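Long-range contact in calreticulin, putative (Trypanosoma cruzi, PDB 5HCF), which is probably an endoplasmic-reticulum chaperone whose globular lectin-like domain binds carbohydrate and peptide: residues Q79-G84 and Q217-S222. Residues are numbered along the deposited sequence; the frame is centred on the assembly and turned at random.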
loop_
_atom_site.group_PDB
_atom_site.type_symbol
_atom_site.label_atom_id
_atom_site.label_comp_id
_atom_site.label_asym_id
_atom_site.label_seq_id
_atom_site.Cartn_x
_atom_site.Cartn_y
_atom_site.Cartn_z
ATOM N N GLN A 79 -9.028 15.778 -3.240
ATOM C CA GLN A 79 -9.306 16.913 -2.363
ATOM C C GLN A 79 -8.275 18.047 -2.374
ATOM O O GLN A 79 -8.484 19.060 -1.706
ATOM C CB GLN A 79 -9.489 16.418 -0.926
ATOM C CG GLN A 79 -8.232 15.892 -0.281
ATOM C CD GLN A 79 -8.107 14.388 -0.429
ATOM O OE1 GLN A 79 -8.463 13.821 -1.462
ATOM N NE2 GLN A 79 -7.610 13.732 0.610
ATOM N N ASP A 80 -7.178 17.885 -3.116
ATOM C CA ASP A 80 -6.022 18.786 -3.007
ATOM C C ASP A 80 -5.301 18.495 -1.708
ATOM O O ASP A 80 -5.328 19.285 -0.768
ATOM C CB ASP A 80 -6.421 20.266 -3.067
ATOM C CG ASP A 80 -6.736 20.731 -4.472
ATOM O OD1 ASP A 80 -6.036 20.293 -5.411
ATOM O OD2 ASP A 80 -7.675 21.545 -4.636
ATOM N N LEU A 81 -4.645 17.347 -1.673
ATOM C CA LEU A 81 -3.964 16.913 -0.474
ATOM C C LEU A 81 -2.685 17.721 -0.298
ATOM O O LEU A 81 -1.933 17.909 -1.250
ATOM C CB LEU A 81 -3.660 15.414 -0.557
ATOM C CG LEU A 81 -3.005 14.730 0.643
ATOM C CD1 LEU A 81 -3.932 14.753 1.844
ATOM C CD2 LEU A 81 -2.625 13.307 0.286
ATOM N N LYS A 82 -2.468 18.230 0.911
ATOM C CA LYS A 82 -1.202 18.872 1.261
ATOM C C LYS A 82 -0.461 18.029 2.291
ATOM O O LYS A 82 0.744 17.818 2.170
ATOM C CB LYS A 82 -1.413 20.296 1.786
ATOM C CG LYS A 82 -2.006 21.243 0.760
ATOM C CD LYS A 82 -1.029 21.404 -0.397
ATOM C CE LYS A 82 -1.500 22.414 -1.423
ATOM N NZ LYS A 82 -0.729 23.683 -1.276
ATOM N N CYS A 83 -1.182 17.527 3.287
ATOM C CA CYS A 83 -0.601 16.594 4.245
ATOM C C CYS A 83 -1.576 15.450 4.514
ATOM O O CYS A 83 -2.677 15.666 5.023
ATOM C CB CYS A 83 -0.223 17.299 5.555
ATOM S SG CYS A 83 0.636 16.229 6.760
ATOM N N GLY A 84 -1.176 14.238 4.145
ATOM C CA GLY A 84 -1.960 13.057 4.461
ATOM C C GLY A 84 -1.434 11.774 3.847
ATOM O O GLY A 84 -0.769 11.791 2.813
ATOM N N GLN A 217 -4.712 12.278 8.083
ATOM C CA GLN A 217 -5.040 13.214 7.011
ATOM C C GLN A 217 -5.448 14.585 7.534
ATOM O O GLN A 217 -6.353 14.701 8.361
ATOM C CB GLN A 217 -6.162 12.674 6.119
ATOM C CG GLN A 217 -5.718 11.680 5.061
ATOM C CD GLN A 217 -6.767 11.498 3.979
ATOM O OE1 GLN A 217 -7.848 10.979 4.226
ATOM N NE2 GLN A 217 -6.456 11.952 2.776
ATOM N N VAL A 218 -4.769 15.618 7.041
ATOM C CA VAL A 218 -5.172 16.994 7.299
ATOM C C VAL A 218 -6.336 17.347 6.381
ATOM O O VAL A 218 -7.437 17.645 6.846
ATOM C CB VAL A 218 -4.031 17.997 7.072
ATOM C CG1 VAL A 218 -4.542 19.418 7.286
ATOM C CG2 VAL A 218 -2.857 17.697 7.999
ATOM N N GLU A 219 -6.081 17.325 5.075
ATOM C CA GLU A 219 -7.137 17.498 4.081
ATOM C C GLU A 219 -7.669 16.127 3.678
ATOM O O GLU A 219 -7.001 15.381 2.958
ATOM C CB GLU A 219 -6.626 18.256 2.852
ATOM C CG GLU A 219 -5.933 19.585 3.167
ATOM C CD GLU A 219 -4.482 19.419 3.631
ATOM O OE1 GLU A 219 -3.901 18.328 3.445
ATOM O OE2 GLU A 219 -3.919 20.389 4.180
ATOM N N SER A 220 -8.863 15.788 4.154
ATOM C CA SER A 220 -9.421 14.464 3.907
ATOM C C SER A 220 -10.157 14.397 2.571
ATOM O O SER A 220 -10.217 15.383 1.839
ATOM C CB SER A 220 -10.351 14.058 5.052
ATOM O OG SER A 220 -10.653 12.675 4.994
ATOM N N GLY A 221 -10.711 13.227 2.262
ATOM C CA GLY A 221 -11.452 13.033 1.030
ATOM C C GLY A 221 -10.884 11.940 0.140
ATOM O O GLY A 221 -11.389 11.708 -0.955
ATOM N N SER A 222 -9.830 11.272 0.603
ATOM C CA SER A 222 -9.178 10.223 -0.188
ATOM C C SER A 222 -10.084 9.006 -0.376
ATOM O O SER A 222 -10.899 8.689 0.487
ATOM C CB SER A 222 -7.862 9.791 0.464
ATOM O OG SER A 222 -6.888 10.822 0.402
#
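E219 turns its carboxylate to the backbone N-H groups of K82 and C83, at one end of the legume-lectin-type beta sandwich, where the loop joining strands 208-217 and 223-230 meets the entry to strand 83-91. Its OE1 takes both: C83 N lies on the syn side, 2.8 Å from OE1 and almost straight at 176°, whereas K82 N approaches from above the carboxylate plane, 2.9 Å from the same oxygen. A bend at chi2 (80°) brings CD of E219 toward K82 N; OE2 lies 3.5 Å from K82 CB. Just past strand 208-217, where G84 and Q217 form a single antiparallel bridge, V218 N donates to C83 O, and V218 CG2 packs on C83 CB at 3.6 Å, next to the C83-C114 disulfide. Both N-H groups of the Q79 amide are used, on acceptors that lie in the amide plane. NE2 is 2.9 Å from E219 O, in a nearly straight bond, and 3.0 Å from S222 OG, a hydroxyl that also hydrogen-bonds H77. Q217 NE2 adds only a weak bond to this OG. S220 CB points away, with OG hydrogen-bonded to Y52 and N to D48. Q79 CG and CB press against S220 O, CG at 2.9 Å.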